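PDB 4GEY: porin B, which probably forms a carbohydrate-selective beta-barrel channel in the outer membrane through which Pseudomonas putida takes up sugars such as glucose. Local coordinates for residues A[202-215]-A[227-241]. The protein carries 2 engineered substitutions. Numbering follows the deposited sequence.
Sequences AFFVQVGAFEQNPS and GSGTKGAIMPMEAVW. Engineered in segment 227-241: Met235 (natural residue Leu), Met237 (natural residue Val). With C8E ((hydroxyethyloxy)tri(ethyloxy)octane), chain C.
Gln206 and Glu238, a hydrogen-bonded antiparallel pair, extend side by side from strands 203-212 and 232-241, neighbouring staves of the porin barrel. From Gln206 CB, CG leaves between backbone N and carbonyl carbon (chi1 62°), bringing it 3.9 Å from Glu238 O and beside Glu238 CB; CD lies at the edge of the Phe204 ring, and NE2 donates to Glu238 OE1 (2.9 Å, N-H...O 145°). OE1 lies in the amide plane and is met nearly along its C-O axis. NE2 also reaches Asp157 O; Arg253 forms a salt bridge with OE1, while Trp292 NE1 and Asn159 N hold OE2. On the same face, Val240 CB sits over the Phe204 ring, 3.7 Å from its centroid, a CH-pi contact. The other face carries Val205, Val207 and the engineered selenomethionine Met237 against the detergent C8E, whose C10 lies 3.6 Å from Val207 CG1, consistent with a membrane-facing wall. A classic beta bulge sets Lys231 and Gly232 opposite Gln212, whose O accepts from Lys231 N (2.8 Å). Asn213 ND2 donates to Ser228 O (2.8 Å), from above its carbonyl plane, and to Glu211 OE2; Glu211 OE1 accepts from Trp191 N. Asn213 OD1 takes Ser215 N, an Asx turn, and Ser215 OG (2.9 Å) from one face. With an alanine here, Ser228 O and Glu211 OE2 would probably lose their common donor and the Asx turn its acceptor. Chemistry divides by face: a probably compensated carboxylate inside, apolar groups meeting detergent outside.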
loop_
_atom_site.group_PDB
_atom_site.type_symbol
_atom_site.label_atom_id
_atom_site.label_comp_id
_atom_site.label_asym_id
_atom_site.label_seq_id
_atom_site.Cartn_x
_atom_site.Cartn_y
_atom_site.Cartn_z
ATOM N N ALA A 202 21.728 8.173 9.407
ATOM C CA ALA A 202 21.413 7.421 8.201
ATOM C C ALA A 202 21.126 5.935 8.469
ATOM O O ALA A 202 21.116 5.120 7.535
ATOM C CB ALA A 202 22.546 7.558 7.206
ATOM N N PHE A 203 20.896 5.575 9.731
ATOM C CA PHE A 203 20.503 4.209 10.056
ATOM C C PHE A 203 19.614 4.157 11.280
ATOM O O PHE A 203 19.943 4.723 12.318
ATOM C CB PHE A 203 21.735 3.339 10.293
ATOM C CG PHE A 203 21.417 1.886 10.500
ATOM C CD1 PHE A 203 21.107 1.071 9.423
ATOM C CD2 PHE A 203 21.425 1.335 11.761
ATOM C CE1 PHE A 203 20.809 -0.271 9.599
ATOM C CE2 PHE A 203 21.127 -0.008 11.938
ATOM C CZ PHE A 203 20.825 -0.809 10.849
ATOM N N PHE A 204 18.492 3.465 11.181
ATOM C CA PHE A 204 17.661 3.265 12.369
ATOM C C PHE A 204 17.037 1.878 12.486
ATOM O O PHE A 204 16.921 1.149 11.509
ATOM C CB PHE A 204 16.610 4.386 12.541
ATOM C CG PHE A 204 15.511 4.397 11.503
ATOM C CD1 PHE A 204 14.375 3.609 11.656
ATOM C CD2 PHE A 204 15.568 5.255 10.425
ATOM C CE1 PHE A 204 13.339 3.655 10.720
ATOM C CE2 PHE A 204 14.539 5.300 9.497
ATOM C CZ PHE A 204 13.431 4.495 9.647
ATOM N N VAL A 205 16.644 1.524 13.701
ATOM C CA VAL A 205 15.922 0.282 13.948
ATOM C C VAL A 205 14.607 0.635 14.615
ATOM O O VAL A 205 14.486 1.690 15.232
ATOM C CB VAL A 205 16.730 -0.691 14.842
ATOM C CG1 VAL A 205 17.990 -1.137 14.127
ATOM C CG2 VAL A 205 17.073 -0.040 16.151
ATOM N N GLN A 206 13.614 -0.233 14.482
ATOM C CA GLN A 206 12.304 0.044 15.065
ATOM C C GLN A 206 11.470 -1.206 15.202
ATOM O O GLN A 206 11.615 -2.161 14.430
ATOM C CB GLN A 206 11.541 1.076 14.237
ATOM C CG GLN A 206 11.231 0.671 12.816
ATOM C CD GLN A 206 10.383 1.731 12.127
ATOM O OE1 GLN A 206 9.974 2.710 12.757
ATOM N NE2 GLN A 206 10.112 1.545 10.832
ATOM N N VAL A 207 10.590 -1.184 16.190
ATOM C CA VAL A 207 9.676 -2.289 16.443
ATOM C C VAL A 207 8.353 -1.650 16.819
ATOM O O VAL A 207 8.325 -0.509 17.283
ATOM C CB VAL A 207 10.195 -3.213 17.589
ATOM C CG1 VAL A 207 10.453 -2.414 18.854
ATOM C CG2 VAL A 207 9.223 -4.352 17.870
ATOM N N GLY A 208 7.257 -2.362 16.598
ATOM C CA GLY A 208 5.951 -1.832 16.929
ATOM C C GLY A 208 4.993 -2.907 17.392
ATOM O O GLY A 208 5.247 -4.096 17.230
ATOM N N ALA A 209 3.886 -2.477 17.982
ATOM C CA ALA A 209 2.818 -3.392 18.361
ATOM C C ALA A 209 1.484 -2.783 17.925
ATOM O O ALA A 209 1.091 -1.716 18.401
ATOM C CB ALA A 209 2.842 -3.647 19.851
ATOM N N PHE A 210 0.809 -3.457 16.997
ATOM C CA PHE A 210 -0.453 -2.972 16.446
ATOM C C PHE A 210 -1.592 -3.885 16.856
ATOM O O PHE A 210 -1.504 -5.110 16.717
ATOM C CB PHE A 210 -0.396 -2.906 14.917
ATOM C CG PHE A 210 0.593 -1.914 14.389
ATOM C CD1 PHE A 210 1.957 -2.169 14.447
ATOM C CD2 PHE A 210 0.163 -0.730 13.824
ATOM C CE1 PHE A 210 2.863 -1.244 13.960
ATOM C CE2 PHE A 210 1.068 0.198 13.344
ATOM C CZ PHE A 210 2.415 -0.060 13.411
ATOM N N GLU A 211 -2.648 -3.284 17.387
ATOM C CA GLU A 211 -3.878 -4.004 17.614
ATOM C C GLU A 211 -4.274 -4.604 16.273
ATOM O O GLU A 211 -4.244 -3.920 15.257
ATOM C CB GLU A 211 -4.954 -3.039 18.092
ATOM C CG GLU A 211 -6.361 -3.471 17.760
ATOM C CD GLU A 211 -7.348 -2.339 17.889
ATOM O OE1 GLU A 211 -6.959 -1.180 17.613
ATOM O OE2 GLU A 211 -8.508 -2.612 18.275
ATOM N N GLN A 212 -4.607 -5.890 16.265
ATOM C CA GLN A 212 -5.018 -6.565 15.045
ATOM C C GLN A 212 -6.479 -6.989 15.230
ATOM O O GLN A 212 -6.799 -7.864 16.044
ATOM C CB GLN A 212 -4.037 -7.706 14.705
ATOM C CG GLN A 212 -4.616 -9.061 14.327
ATOM C CD GLN A 212 -5.477 -9.034 13.079
ATOM O OE1 GLN A 212 -5.456 -8.067 12.309
ATOM N NE2 GLN A 212 -6.259 -10.104 12.880
ATOM N N ASN A 213 -7.361 -6.317 14.495
ATOM C CA ASN A 213 -8.796 -6.329 14.779
ATOM C C ASN A 213 -9.609 -6.164 13.505
ATOM O O ASN A 213 -9.924 -5.043 13.125
ATOM C CB ASN A 213 -9.122 -5.176 15.738
ATOM C CG ASN A 213 -10.592 -5.134 16.159
ATOM O OD1 ASN A 213 -11.448 -5.841 15.615
ATOM N ND2 ASN A 213 -10.885 -4.284 17.142
ATOM N N PRO A 214 -9.964 -7.285 12.855
ATOM C CA PRO A 214 -10.673 -7.338 11.563
ATOM C C PRO A 214 -11.941 -6.495 11.513
ATOM O O PRO A 214 -12.329 -6.067 10.429
ATOM C CB PRO A 214 -11.048 -8.813 11.426
ATOM C CG PRO A 214 -10.045 -9.527 12.228
ATOM C CD PRO A 214 -9.694 -8.629 13.388
ATOM N N SER A 215 -12.572 -6.254 12.658
ATOM C CA SER A 215 -13.771 -5.433 12.680
ATOM C C SER A 215 -13.496 -3.984 12.241
ATOM O O SER A 215 -14.416 -3.269 11.841
ATOM C CB SER A 215 -14.452 -5.480 14.052
ATOM O OG SER A 215 -13.927 -4.487 14.913
ATOM N N GLY A 227 -11.624 -1.310 21.502
ATOM C CA GLY A 227 -10.767 -2.438 21.174
ATOM C C GLY A 227 -11.497 -3.770 21.015
ATOM O O GLY A 227 -10.855 -4.815 20.919
ATOM N N SER A 228 -12.831 -3.743 20.971
ATOM C CA SER A 228 -13.622 -4.968 20.792
ATOM C C SER A 228 -13.392 -5.626 19.431
ATOM O O SER A 228 -13.245 -4.942 18.415
ATOM C CB SER A 228 -15.118 -4.695 20.985
ATOM O OG SER A 228 -15.700 -4.171 19.803
ATOM N N GLY A 229 -13.374 -6.958 19.419
ATOM C CA GLY A 229 -13.071 -7.706 18.212
ATOM C C GLY A 229 -11.588 -7.943 17.937
ATOM O O GLY A 229 -11.245 -8.586 16.953
ATOM N N THR A 230 -10.710 -7.416 18.788
ATOM C CA THR A 230 -9.275 -7.698 18.703
ATOM C C THR A 230 -8.974 -9.204 18.722
ATOM O O THR A 230 -9.434 -9.934 19.614
ATOM C CB THR A 230 -8.508 -7.019 19.858
ATOM O OG1 THR A 230 -8.538 -5.602 19.676
ATOM C CG2 THR A 230 -7.062 -7.481 19.904
ATOM N N LYS A 231 -8.203 -9.665 17.736
ATOM C CA LYS A 231 -7.885 -11.088 17.625
ATOM C C LYS A 231 -6.465 -11.399 18.102
ATOM O O LYS A 231 -6.111 -12.556 18.310
ATOM C CB LYS A 231 -8.110 -11.599 16.192
ATOM C CG LYS A 231 -9.578 -11.542 15.706
ATOM C CD LYS A 231 -10.523 -12.270 16.660
ATOM C CE LYS A 231 -11.978 -12.203 16.207
ATOM N NZ LYS A 231 -12.939 -12.659 17.270
ATOM N N GLY A 232 -5.681 -10.352 18.309
ATOM C CA GLY A 232 -4.273 -10.481 18.610
ATOM C C GLY A 232 -3.528 -9.202 18.273
ATOM O O GLY A 232 -4.113 -8.130 18.204
ATOM N N ALA A 233 -2.228 -9.323 18.046
ATOM C CA ALA A 233 -1.369 -8.168 17.834
ATOM C C ALA A 233 -0.453 -8.447 16.664
ATOM O O ALA A 233 -0.037 -9.587 16.461
ATOM C CB ALA A 233 -0.536 -7.910 19.096
ATOM N N ILE A 234 -0.132 -7.423 15.890
ATOM C CA ILE A 234 0.940 -7.560 14.908
ATOM C C ILE A 234 2.180 -6.843 15.401
ATOM O O ILE A 234 2.125 -5.714 15.874
ATOM C CB ILE A 234 0.573 -7.025 13.511
ATOM C CG1 ILE A 234 -0.604 -7.815 12.927
ATOM C CG2 ILE A 234 1.803 -7.073 12.580
ATOM C CD1 ILE A 234 -0.967 -7.404 11.512
HETATM N N MSE A 235 3.306 -7.519 15.296
HETATM C CA MSE A 235 4.540 -7.012 15.842
HETATM C C MSE A 235 5.576 -6.949 14.729
HETATM O O MSE A 235 6.252 -7.933 14.461
HETATM C CB MSE A 235 5.000 -7.959 16.934
HETATM C CG MSE A 235 6.238 -7.526 17.662
HETATM SE SE MSE A 235 6.971 -9.052 18.637
HETATM C CE MSE A 235 8.263 -9.737 17.328
ATOM N N PRO A 236 5.679 -5.799 14.051
ATOM C CA PRO A 236 6.699 -5.641 13.011
ATOM C C PRO A 236 8.022 -5.159 13.579
ATOM O O PRO A 236 8.007 -4.413 14.561
ATOM C CB PRO A 236 6.104 -4.560 12.102
ATOM C CG PRO A 236 5.251 -3.763 12.982
ATOM C CD PRO A 236 4.743 -4.669 14.081
HETATM N N MSE A 237 9.134 -5.592 12.981
HETATM C CA MSE A 237 10.475 -5.074 13.305
HETATM C C MSE A 237 11.162 -4.645 12.019
HETATM O O MSE A 237 10.901 -5.207 10.958
HETATM C CB MSE A 237 11.341 -6.143 13.968
HETATM C CG MSE A 237 10.649 -6.928 15.042
HETATM SE SE MSE A 237 11.654 -8.542 15.515
HETATM C CE MSE A 237 13.207 -7.700 16.359
ATOM N N GLU A 238 12.057 -3.675 12.099
ATOM C CA GLU A 238 12.679 -3.187 10.875
ATOM C C GLU A 238 14.001 -2.484 11.095
ATOM O O GLU A 238 14.207 -1.814 12.106
ATOM C CB GLU A 238 11.729 -2.241 10.148
ATOM C CG GLU A 238 12.014 -2.085 8.675
ATOM C CD GLU A 238 10.970 -1.228 7.986
ATOM O OE1 GLU A 238 10.334 -0.391 8.673
ATOM O OE2 GLU A 238 10.778 -1.400 6.766
ATOM N N ALA A 239 14.894 -2.644 10.131
ATOM C CA ALA A 239 16.120 -1.870 10.080
ATOM C C ALA A 239 16.070 -1.085 8.784
ATOM O O ALA A 239 15.728 -1.640 7.738
ATOM C CB ALA A 239 17.335 -2.786 10.117
ATOM N N VAL A 240 16.380 0.207 8.859
ATOM C CA VAL A 240 16.304 1.087 7.695
ATOM C C VAL A 240 17.610 1.857 7.514
ATOM O O VAL A 240 17.956 2.724 8.320
ATOM C CB VAL A 240 15.099 2.049 7.794
ATOM C CG1 VAL A 240 15.130 3.088 6.690
ATOM C CG2 VAL A 240 13.792 1.272 7.759
ATOM N N TRP A 241 18.338 1.517 6.452
ATOM C CA TRP A 241 19.618 2.149 6.137
ATOM C C TRP A 241 19.437 3.148 4.984
ATOM O O TRP A 241 18.931 2.784 3.915
ATOM C CB TRP A 241 20.622 1.071 5.736
ATOM C CG TRP A 241 22.020 1.553 5.460
ATOM C CD1 TRP A 241 22.662 2.595 6.052
ATOM C CD2 TRP A 241 22.949 0.988 4.520
ATOM N NE1 TRP A 241 23.939 2.708 5.555
ATOM C CE2 TRP A 241 24.138 1.738 4.608
ATOM C CE3 TRP A 241 22.890 -0.082 3.616
ATOM C CZ2 TRP A 241 25.262 1.456 3.824
ATOM C CZ3 TRP A 241 24.007 -0.366 2.845
ATOM C CH2 TRP A 241 25.173 0.403 2.951
HETATM C C1 C8E C . 15.254 -8.630 10.809
HETATM C C2 C8E C . 14.668 -7.426 11.519
HETATM C C3 C8E C . 15.812 -6.580 12.064
HETATM C C4 C8E C . 15.700 -6.389 13.571
HETATM C C5 C8E C . 15.778 -4.917 13.954
HETATM C C6 C8E C . 14.670 -4.580 14.948
HETATM C C7 C8E C . 15.244 -4.238 16.316
HETATM C C8 C8E C . 14.196 -3.679 17.274
HETATM O O9 C8E C . 14.498 -2.326 17.565
HETATM C C10 C8E C . 14.059 -1.924 18.853
HETATM C C11 C8E C . 14.260 -0.424 19.075
HETATM O O12 C8E C . 14.304 -0.136 20.461
#